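Long-range contacts in thioredoxin peroxidase 2 (Plasmodium falciparum, PDB 2C0D), which probably reduces hydrogen peroxide and organic hydroperoxides to water and alcohols, as a mitochondrial thioredoxin-dependent 2-Cys peroxiredoxin of the malaria parasite: residues N33-G38 and N47-S52; L61-L66 and G148-D153; V91-I96 and V120-V125; D99-H104 and L124-N129. One frame throughout, in Å; residues are numbered along the deposited sequence. Where two conformers were deposited one is given.

Contact 1. Residues N33-G38 and N47-S52; sequences NFTAQG and NVDLSS
Phe-34 and Leu-50 meet where a beta hairpin, strands 35-39 and 45-49, runs out into a turn at the edge of the peroxiredoxin sheet. Leu-50 lays its CB over one face of the phenyl ring, offset toward the rim, and both its methyls reach the same ring corner, CD1 lying 4.0 Å from Phe-34 CE2. Val-48 runs alongside Phe-34, pointing the same way, with its CG1 4.0 Å from Phe-34 CE1. The ring gets there because its CG sits between the backbone N and the carbonyl carbon (chi1 56°). Ala-36 faces the same way as Val-48, and helix 131-135 covers this side through Ile-132.

Ala-36 and Val-48 form the hydrogen-bonded pair: Val-48 N gives a nearly straight bond of 2.8 Å to Ala-36 O, and Ala-36 N returns one to Val-48 O. Beyond the last pair, Leu-50 N still reaches Phe-34 O.

Thr-35, Gln-37, Asn-47 and Asp-49 occupy the polar face. A water donates to Asn-47 OD1 and accepts from Gln-37 NE2, joining the two side chains. In an Asx turn, Asp-49 OD1 takes both the N and the OG of Ser-51 from the same face of its carboxylate. Asn-33 sends its amide to this turn as well, with OD1 accepting a weak, bent bond from Ser-51 N at 2.9 Å.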
# COMPACT_ATOMS: atom_id res chain seq x y z
N ASN B 33 18.37 6.83 -1.28
CA ASN B 33 18.79 7.72 -2.34
C ASN B 33 19.66 6.98 -3.35
O ASN B 33 20.86 6.92 -3.22
CB ASN B 33 19.60 8.87 -1.71
CG ASN B 33 20.03 9.93 -2.70
OD1 ASN B 33 19.51 10.02 -3.83
ND2 ASN B 33 20.99 10.77 -2.26
N PHE B 34 19.04 6.46 -4.40
CA PHE B 34 19.80 5.68 -5.37
C PHE B 34 20.42 6.53 -6.45
O PHE B 34 20.01 7.68 -6.66
CB PHE B 34 18.90 4.63 -6.00
CG PHE B 34 17.66 5.19 -6.64
CD1 PHE B 34 17.68 5.61 -7.98
CD2 PHE B 34 16.47 5.25 -5.93
CE1 PHE B 34 16.52 6.09 -8.57
CE2 PHE B 34 15.32 5.72 -6.52
CZ PHE B 34 15.34 6.14 -7.84
N THR B 35 21.41 5.96 -7.13
CA THR B 35 21.92 6.50 -8.38
C THR B 35 21.94 5.33 -9.38
O THR B 35 22.44 4.22 -9.08
CB THR B 35 23.33 7.16 -8.26
OG1 THR B 35 23.29 8.25 -7.33
CG2 THR B 35 23.76 7.73 -9.60
N ALA B 36 21.33 5.55 -10.54
CA ALA B 36 21.21 4.45 -11.51
C ALA B 36 21.08 5.09 -12.87
O ALA B 36 20.72 6.27 -12.97
CB ALA B 36 19.96 3.58 -11.22
N GLN B 37 21.33 4.33 -13.92
CA GLN B 37 21.04 4.84 -15.26
C GLN B 37 19.57 4.73 -15.54
O GLN B 37 18.89 3.78 -15.09
CB GLN B 37 21.80 4.04 -16.33
CG GLN B 37 23.31 4.18 -16.23
CD GLN B 37 23.98 3.60 -17.44
OE1 GLN B 37 23.73 2.44 -17.78
NE2 GLN B 37 24.79 4.40 -18.13
N GLY B 38 19.06 5.71 -16.28
CA GLY B 38 17.68 5.68 -16.69
C GLY B 38 17.58 6.04 -18.16
O GLY B 38 18.53 6.59 -18.76
N ASN B 47 21.74 9.87 -15.85
CA ASN B 47 21.94 9.41 -14.49
C ASN B 47 20.79 9.91 -13.63
O ASN B 47 20.58 11.12 -13.53
CB ASN B 47 23.28 9.92 -13.95
CG ASN B 47 24.47 9.27 -14.64
OD1 ASN B 47 24.46 8.08 -14.96
ND2 ASN B 47 25.51 10.08 -14.90
N VAL B 48 20.07 8.98 -13.00
CA VAL B 48 18.91 9.33 -12.19
C VAL B 48 19.32 9.25 -10.74
O VAL B 48 19.74 8.21 -10.26
CB VAL B 48 17.73 8.34 -12.41
CG1 VAL B 48 16.53 8.73 -11.54
CG2 VAL B 48 17.36 8.32 -13.91
N ASP B 49 19.18 10.38 -10.06
CA ASP B 49 19.63 10.55 -8.69
C ASP B 49 18.42 11.03 -7.91
O ASP B 49 17.92 12.12 -8.18
CB ASP B 49 20.70 11.66 -8.69
CG ASP B 49 21.21 12.01 -7.31
OD1 ASP B 49 20.85 11.30 -6.34
OD2 ASP B 49 21.99 13.01 -7.21
N LEU B 50 17.95 10.23 -6.95
CA LEU B 50 16.70 10.58 -6.25
C LEU B 50 16.86 11.93 -5.56
O LEU B 50 15.92 12.74 -5.53
CB LEU B 50 16.30 9.51 -5.23
CG LEU B 50 14.83 9.57 -4.79
CD1 LEU B 50 13.93 9.41 -6.05
CD2 LEU B 50 14.54 8.47 -3.76
N SER B 51 18.06 12.19 -5.04
CA SER B 51 18.26 13.40 -4.25
C SER B 51 18.13 14.66 -5.08
O SER B 51 17.89 15.73 -4.53
CB SER B 51 19.58 13.39 -3.47
OG SER B 51 20.67 13.43 -4.35
N SER B 52 18.21 14.53 -6.41
CA SER B 52 18.02 15.70 -7.27
C SER B 52 16.62 16.32 -7.21
O SER B 52 16.45 17.49 -7.57
CB SER B 52 18.40 15.41 -8.73
OG SER B 52 17.45 14.58 -9.38
O HOH W 1 24.81 7.32 -17.53

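Contact 2. Residues L61-L66 and G148-D153; sequences LLFYPL and GLFIID
An antiparallel pair of central strands, 58-63 and 144-152, brings Leu-61 against Phe-150 and Leu-62 against Leu-149 in the buried middle of the sheet. Leu-61 and Phe-150 form the hydrogen-bonded pair. Leu-61 N donates a hydrogen bond to Phe-150 O at 2.8 Å, and Phe-150 N answers with a bond to Leu-61 O at 3.0 Å; both donors lie in the plane of the carbonyl they meet. Leu-61 O also receives a CA-H...O contact from Leu-149 CA.

On the face carrying Leu-61 and Phe-150, the rings of Phe-63 and Phe-150 meet rim to rim, with planes at 83° and neither ring over the other's face. Phe-63 CE2 comes 3.6 Å from Phe-150 CD2. Like first torsions, with CG anti to the carbonyl carbon in both (chi1 -71° and -63°), bring the two rims together on this face. Leu-61 also reaches along it, its CG 4.2 Å from Ile-152 CG1 in one of the two conformers of Ile-152, and Tyr-136 packs edge-to-face with Phe-150.

On the other face the pair makes one close side-chain contact: Leu-62 CD1 meets Leu-149 CD1 at 3.8 Å, branch against branch. The side chain of Leu-62 is about 9 Å from that of Cys-72, the predicted peroxidatic cysteine. Strand 58-63 also pairs in parallel with strand 91-97, giving the mixed central sheet characteristic of the thioredoxin fold that peroxiredoxins elaborate.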
# COMPACT_ATOMS: atom_id res chain seq x y z
N LEU B 61 7.62 6.20 -7.24
CA LEU B 61 8.45 5.10 -7.72
C LEU B 61 7.54 3.93 -8.05
O LEU B 61 6.82 3.43 -7.15
CB LEU B 61 9.45 4.64 -6.66
CG LEU B 61 10.31 5.74 -6.05
CD1 LEU B 61 11.36 5.16 -5.09
CD2 LEU B 61 10.96 6.65 -7.15
N LEU B 62 7.57 3.45 -9.28
CA LEU B 62 6.71 2.38 -9.71
C LEU B 62 7.59 1.18 -10.08
O LEU B 62 8.20 1.17 -11.16
CB LEU B 62 5.90 2.86 -10.94
CG LEU B 62 4.85 1.93 -11.56
CD1 LEU B 62 3.61 1.81 -10.69
CD2 LEU B 62 4.47 2.47 -12.95
N PHE B 63 7.66 0.18 -9.19
CA PHE B 63 8.49 -1.01 -9.46
C PHE B 63 7.66 -2.08 -10.18
O PHE B 63 6.44 -2.23 -9.95
CB PHE B 63 8.95 -1.63 -8.14
CG PHE B 63 9.98 -0.82 -7.40
CD1 PHE B 63 11.35 -1.11 -7.56
CD2 PHE B 63 9.59 0.19 -6.53
CE1 PHE B 63 12.31 -0.38 -6.86
CE2 PHE B 63 10.54 0.91 -5.80
CZ PHE B 63 11.91 0.61 -5.95
N TYR B 64 8.32 -2.85 -11.05
CA TYR B 64 7.56 -3.92 -11.76
C TYR B 64 8.54 -4.96 -12.27
O TYR B 64 9.76 -4.68 -12.38
CB TYR B 64 6.74 -3.35 -12.94
CG TYR B 64 7.61 -2.54 -13.85
CD1 TYR B 64 8.38 -3.15 -14.88
CD2 TYR B 64 7.73 -1.15 -13.66
CE1 TYR B 64 9.24 -2.39 -15.68
CE2 TYR B 64 8.59 -0.39 -14.45
CZ TYR B 64 9.33 -1.00 -15.44
OH TYR B 64 10.17 -0.18 -16.17
N PRO B 65 8.03 -6.18 -12.53
CA PRO B 65 8.78 -7.28 -13.16
C PRO B 65 8.64 -7.26 -14.70
O PRO B 65 7.61 -6.82 -15.22
CB PRO B 65 8.05 -8.53 -12.59
CG PRO B 65 6.61 -8.10 -12.55
CD PRO B 65 6.70 -6.63 -12.05
N LEU B 66 9.70 -7.72 -15.38
CA LEU B 66 9.66 -7.90 -16.83
C LEU B 66 9.72 -9.37 -17.28
O LEU B 66 9.75 -9.63 -18.48
CB LEU B 66 10.80 -7.13 -17.51
CG LEU B 66 10.67 -5.61 -17.56
CD1 LEU B 66 11.77 -4.99 -18.46
CD2 LEU B 66 9.31 -5.13 -18.01
N GLY B 148 5.60 -2.94 -6.52
CA GLY B 148 5.64 -1.98 -5.41
C GLY B 148 5.44 -0.57 -5.92
O GLY B 148 5.78 -0.25 -7.07
N LEU B 149 4.90 0.30 -5.06
CA LEU B 149 4.76 1.70 -5.43
C LEU B 149 5.02 2.54 -4.20
O LEU B 149 4.55 2.22 -3.11
CB LEU B 149 3.35 1.98 -5.93
CG LEU B 149 3.10 3.43 -6.36
CD1 LEU B 149 2.15 3.51 -7.57
CD2 LEU B 149 2.52 4.18 -5.16
N PHE B 150 5.80 3.61 -4.38
CA PHE B 150 6.11 4.50 -3.24
C PHE B 150 5.93 5.94 -3.63
O PHE B 150 6.28 6.33 -4.76
CB PHE B 150 7.59 4.28 -2.83
CG PHE B 150 7.86 2.87 -2.35
CD1 PHE B 150 7.81 2.56 -0.99
CD2 PHE B 150 8.11 1.84 -3.26
CE1 PHE B 150 8.04 1.26 -0.54
CE2 PHE B 150 8.31 0.52 -2.83
CZ PHE B 150 8.27 0.23 -1.47
N ILE B 151 5.48 6.77 -2.70
CA ILE B 151 5.43 8.21 -2.96
C ILE B 151 6.43 8.85 -2.02
O ILE B 151 6.40 8.61 -0.77
CB ILE B 151 4.00 8.79 -2.70
CG1 ILE B 151 2.95 8.10 -3.58
CG2 ILE B 151 4.01 10.36 -2.86
CD1 ILE B 151 3.24 8.23 -5.05
N ILE B 152 7.30 9.67 -2.59
CA ILE B 152 8.38 10.35 -1.89
C ILE B 152 8.07 11.86 -1.88
O ILE B 152 7.76 12.43 -2.92
CB ILE B 152 9.72 10.12 -2.66
CG1 ILE B 152 9.93 8.63 -2.98
CG2 ILE B 152 10.92 10.77 -1.94
CD1 ILE B 152 10.02 7.72 -1.77
N ASP B 153 8.13 12.51 -0.72
CA ASP B 153 7.80 13.95 -0.73
C ASP B 153 9.01 14.84 -1.06
O ASP B 153 10.11 14.35 -1.38
CB ASP B 153 7.05 14.35 0.58
CG ASP B 153 7.98 14.37 1.80
OD1 ASP B 153 9.23 14.36 1.61
OD2 ASP B 153 7.47 14.41 2.95

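Contact 3. Residues V91-I96 and V120-V125; sequences VELLGI and VEFTLV
Leu-93 packs on Phe-122 in the apolar part of the contact. The CD2 methyl of Leu-93 stands over the centre of the phenyl ring, 3.6 Å from its centroid and only 2° off the normal, an almost ideal CH-pi contact. Val-120 CG2 covers the opposite face of the ring, offset toward its rim, and the Gly-95 N atom lies in plane at the edge. Two torsions bring the partners together: Leu-93 extends its CG anti to the backbone N (chi1 -179°), whereas Phe-122 folds its ring between its own N and carbonyl carbon (chi1 63°). Helices 73-81 and 83-88 pack on this side. Across the sheet, Leu-94 runs beside Thr-123, with CD2 3.8 Å from CB, and Ile-96 beside Val-125, with CG1 4.0 Å from CB.

Backbone bonding centres on Gly-95. Its N donates to Thr-123 O at 3.0 Å, and its O accepts from Val-125 N at 2.7 Å. This is the parallel strand pair of a beta-alpha-beta unit, in which helix 101-109 provides the crossover from strand 91-97 to strand 123-126.

Water and charge take over where the strands splay apart. One water donates to Glu-92 OE2 and Leu-93 O and accepts from Thr-123 N, filling the place of a direct backbone bond. A second links Glu-92 OE2, to which it donates, with Thr-123 OG1, the two side-chain oxygens lying 4.3 Å apart. The other carboxylate oxygen, Glu-92 OE1, forms a salt bridge with Lys-57.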
# COMPACT_ATOMS: atom_id res chain seq x y z
N VAL B 91 4.77 15.85 -9.68
CA VAL B 91 5.27 14.52 -9.32
C VAL B 91 6.12 13.97 -10.48
O VAL B 91 5.63 13.89 -11.62
CB VAL B 91 4.11 13.51 -9.04
CG1 VAL B 91 4.71 12.10 -8.68
CG2 VAL B 91 3.22 14.03 -7.94
N GLU B 92 7.36 13.58 -10.17
CA GLU B 92 8.18 12.84 -11.13
C GLU B 92 7.83 11.34 -11.04
O GLU B 92 8.03 10.72 -9.97
CB GLU B 92 9.67 13.05 -10.79
CG GLU B 92 10.62 12.40 -11.85
CD GLU B 92 10.89 13.26 -13.09
OE1 GLU B 92 10.55 14.48 -13.09
OE2 GLU B 92 11.48 12.71 -14.08
N LEU B 93 7.32 10.76 -12.13
CA LEU B 93 7.04 9.31 -12.17
C LEU B 93 8.29 8.56 -12.64
O LEU B 93 8.84 8.86 -13.73
CB LEU B 93 5.88 9.02 -13.13
CG LEU B 93 5.47 7.54 -13.25
CD1 LEU B 93 5.02 6.97 -11.87
CD2 LEU B 93 4.34 7.41 -14.32
N LEU B 94 8.75 7.59 -11.85
CA LEU B 94 9.91 6.77 -12.25
C LEU B 94 9.54 5.28 -12.26
O LEU B 94 9.16 4.72 -11.20
CB LEU B 94 11.08 6.99 -11.30
CG LEU B 94 11.57 8.45 -11.19
CD1 LEU B 94 12.62 8.57 -10.10
CD2 LEU B 94 12.09 8.98 -12.52
N GLY B 95 9.63 4.65 -13.43
CA GLY B 95 9.41 3.20 -13.49
C GLY B 95 10.73 2.56 -13.14
O GLY B 95 11.82 3.04 -13.56
N ILE B 96 10.71 1.52 -12.32
CA ILE B 96 11.97 0.87 -11.93
C ILE B 96 11.86 -0.66 -12.10
O ILE B 96 10.92 -1.26 -11.59
CB ILE B 96 12.34 1.17 -10.47
CG1 ILE B 96 12.39 2.68 -10.21
CG2 ILE B 96 13.69 0.50 -10.14
CD1 ILE B 96 12.48 3.07 -8.74
N VAL B 120 6.80 5.92 -23.91
CA VAL B 120 6.21 6.58 -22.76
C VAL B 120 6.97 7.84 -22.38
O VAL B 120 8.18 7.96 -22.65
CB VAL B 120 6.09 5.61 -21.56
CG1 VAL B 120 5.12 4.44 -21.91
CG2 VAL B 120 7.49 5.12 -21.11
N GLU B 121 6.24 8.79 -21.80
CA GLU B 121 6.74 10.13 -21.52
C GLU B 121 7.27 10.28 -20.10
O GLU B 121 7.10 11.35 -19.48
CB GLU B 121 5.59 11.17 -21.71
N PHE B 122 7.93 9.24 -19.58
CA PHE B 122 8.55 9.34 -18.28
C PHE B 122 9.76 8.39 -18.22
O PHE B 122 9.89 7.50 -19.07
CB PHE B 122 7.55 9.03 -17.14
CG PHE B 122 6.98 7.60 -17.13
CD1 PHE B 122 7.57 6.62 -16.33
CD2 PHE B 122 5.84 7.27 -17.85
CE1 PHE B 122 7.07 5.32 -16.25
CE2 PHE B 122 5.28 5.97 -17.79
CZ PHE B 122 5.90 4.99 -16.98
N THR B 123 10.61 8.58 -17.23
CA THR B 123 11.87 7.86 -17.14
C THR B 123 11.74 6.43 -16.58
O THR B 123 11.04 6.21 -15.58
CB THR B 123 12.83 8.67 -16.25
OG1 THR B 123 13.07 9.94 -16.91
CG2 THR B 123 14.20 7.92 -16.03
N LEU B 124 12.41 5.48 -17.24
CA LEU B 124 12.50 4.09 -16.81
C LEU B 124 13.92 3.84 -16.28
O LEU B 124 14.93 4.09 -16.98
CB LEU B 124 12.19 3.14 -17.97
CG LEU B 124 10.79 3.28 -18.63
CD1 LEU B 124 10.71 2.27 -19.78
CD2 LEU B 124 9.69 2.96 -17.63
N VAL B 125 14.01 3.38 -15.04
CA VAL B 125 15.29 3.27 -14.36
C VAL B 125 15.71 1.82 -14.33
O VAL B 125 14.93 0.92 -14.00
CB VAL B 125 15.14 3.71 -12.89
CG1 VAL B 125 16.49 3.60 -12.13
CG2 VAL B 125 14.64 5.13 -12.86
O HOH W 2 9.98 10.73 -15.29
O HOH W 3 13.76 11.44 -14.73

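Contact 4. Residues D99-H104 and L124-N129; sequences DSVYSH and LVSDIN
Ser-126 and His-104 make the close part of this contact, in which the first turn of helix 101-109 lies against strand 123-126 within a beta-alpha-beta unit. Ser-126, in one of its two conformers, directs its hydroxyl at the loop just before the helix. OG then donates to Asp-99 O at 2.7 Å, in the carbonyl plane and on a lone pair, and the chi1 of -81° that sets OG anti to the carbonyl carbon turns it that way. Val-101 packs beside this hydroxyl, its CG2 3.6 Å from Ser-126 OG.

One turn along the helix, the imidazole of His-104 comes down on the strand. Leu-124 CB lies over one face, offset toward the rim, 4.1 Å from the His-104 ring centroid, in a CH-pi contact. At the ring edge NE2 gives a long, weak bond to Val-125 O at 3.4 Å. The other ring nitrogen, ND1, is buried without a polar partner in the model. Asp-127 is buried too, and its carboxylate accepts from the N atoms of Ile-132 and Ser-133 at the start of helix 131-135.

Toward solvent the fit is looser. Ile-128, on the exposed side, touches the loop with little more than its CG2, 3.9 Å from Ser-100 CA. The Asp-99 carboxylate turns from the strand to Ser-97. Ser-100, the N-cap, has its CB pointing away from the strand and serves its own helix: its OG accepts from Ser-103 N at 3.1 Å.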
# COMPACT_ATOMS: atom_id res chain seq x y z
N ASP B 99 16.02 -4.73 -14.89
CA ASP B 99 16.46 -5.05 -16.25
C ASP B 99 17.28 -3.92 -16.86
O ASP B 99 17.25 -2.80 -16.35
CB ASP B 99 15.23 -5.32 -17.11
CG ASP B 99 14.35 -6.44 -16.54
OD1 ASP B 99 14.37 -7.56 -17.09
OD2 ASP B 99 13.59 -6.20 -15.57
N SER B 100 17.99 -4.20 -17.95
CA SER B 100 18.96 -3.22 -18.48
C SER B 100 18.32 -2.08 -19.28
O SER B 100 17.13 -2.16 -19.67
CB SER B 100 19.94 -3.96 -19.42
OG SER B 100 19.22 -4.45 -20.55
N VAL B 101 19.11 -1.05 -19.57
CA VAL B 101 18.62 0.07 -20.40
C VAL B 101 18.19 -0.46 -21.77
O VAL B 101 17.16 -0.05 -22.27
CB VAL B 101 19.66 1.20 -20.50
CG1 VAL B 101 19.16 2.31 -21.42
CG2 VAL B 101 19.92 1.77 -19.08
N TYR B 102 18.96 -1.41 -22.33
CA TYR B 102 18.59 -2.02 -23.62
C TYR B 102 17.19 -2.66 -23.51
O TYR B 102 16.34 -2.45 -24.36
CB TYR B 102 19.58 -3.13 -24.03
CG TYR B 102 19.15 -3.74 -25.31
CD1 TYR B 102 19.57 -3.16 -26.53
CD2 TYR B 102 18.33 -4.86 -25.34
CE1 TYR B 102 19.17 -3.70 -27.76
CE2 TYR B 102 17.91 -5.42 -26.57
CZ TYR B 102 18.33 -4.81 -27.76
OH TYR B 102 17.93 -5.34 -28.96
N SER B 103 16.96 -3.42 -22.44
CA SER B 103 15.67 -4.10 -22.25
C SER B 103 14.50 -3.08 -22.22
O SER B 103 13.45 -3.33 -22.82
CB SER B 103 15.68 -4.93 -20.94
OG SER B 103 16.52 -6.10 -21.12
N HIS B 104 14.68 -1.96 -21.51
CA HIS B 104 13.64 -0.90 -21.50
C HIS B 104 13.40 -0.27 -22.87
O HIS B 104 12.26 -0.08 -23.27
CB HIS B 104 14.00 0.18 -20.51
CG HIS B 104 13.86 -0.27 -19.08
ND1 HIS B 104 12.85 -1.13 -18.66
CD2 HIS B 104 14.57 0.04 -17.97
CE1 HIS B 104 12.96 -1.32 -17.35
NE2 HIS B 104 13.99 -0.62 -16.91
N LEU B 124 12.41 5.48 -17.24
CA LEU B 124 12.50 4.09 -16.81
C LEU B 124 13.92 3.84 -16.28
O LEU B 124 14.93 4.09 -16.98
CB LEU B 124 12.19 3.14 -17.97
CG LEU B 124 10.79 3.28 -18.63
CD1 LEU B 124 10.71 2.27 -19.78
CD2 LEU B 124 9.69 2.96 -17.63
N VAL B 125 14.01 3.38 -15.04
CA VAL B 125 15.29 3.27 -14.36
C VAL B 125 15.71 1.82 -14.33
O VAL B 125 14.93 0.92 -14.00
CB VAL B 125 15.14 3.71 -12.89
CG1 VAL B 125 16.49 3.60 -12.13
CG2 VAL B 125 14.64 5.13 -12.86
N SER B 126 17.00 1.61 -14.60
CA SER B 126 17.57 0.26 -14.56
C SER B 126 18.25 -0.07 -13.23
O SER B 126 19.38 0.41 -12.94
CB SER B 126 18.55 0.10 -15.73
OG SER B 126 17.81 -0.18 -16.89
N ASP B 127 17.59 -0.90 -12.42
CA ASP B 127 18.13 -1.34 -11.11
C ASP B 127 19.02 -2.60 -11.32
O ASP B 127 18.75 -3.68 -10.79
CB ASP B 127 16.98 -1.64 -10.14
CG ASP B 127 17.46 -2.07 -8.75
OD1 ASP B 127 18.60 -1.73 -8.34
OD2 ASP B 127 16.63 -2.69 -8.02
N ILE B 128 20.10 -2.43 -12.11
CA ILE B 128 20.81 -3.62 -12.60
C ILE B 128 21.60 -4.31 -11.52
O ILE B 128 21.85 -5.51 -11.65
CB ILE B 128 21.73 -3.38 -13.81
CG1 ILE B 128 22.67 -2.21 -13.52
CG2 ILE B 128 20.91 -3.42 -15.15
CD1 ILE B 128 23.84 -2.24 -14.47
N ASN B 129 21.91 -3.60 -10.42
CA ASN B 129 22.60 -4.27 -9.30
C ASN B 129 21.65 -4.73 -8.17
O ASN B 129 22.10 -5.29 -7.16
CB ASN B 129 23.68 -3.35 -8.72
CG ASN B 129 24.73 -2.98 -9.75
OD1 ASN B 129 25.07 -3.77 -10.64
ND2 ASN B 129 25.27 -1.75 -9.62

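In the fold
Contacts 2 and 3 form the buried core and contacts 1 and 4 its partly exposed margin. Strand 58-63 of contact 2 pairs with strand 91-97 of contact 3, and strand 123-126, shared by contacts 3 and 4, borders the hairpin of contact 1, so all four reach one mixed sheet. Pairing is antiparallel in contacts 1 and 2 and parallel in contact 3, whereas contact 4 sets a helix start on a strand. The chemistry changes too: contact 2 is aromatic and aliphatic, contacts 1 and 3 each include bridging water, contact 1 adds asparagine, aspartate and serine bonds, and contact 4 a serine hydroxyl and a weak histidine bond. Apolar packing continues between contacts, as where Ala-36 touches Val-125.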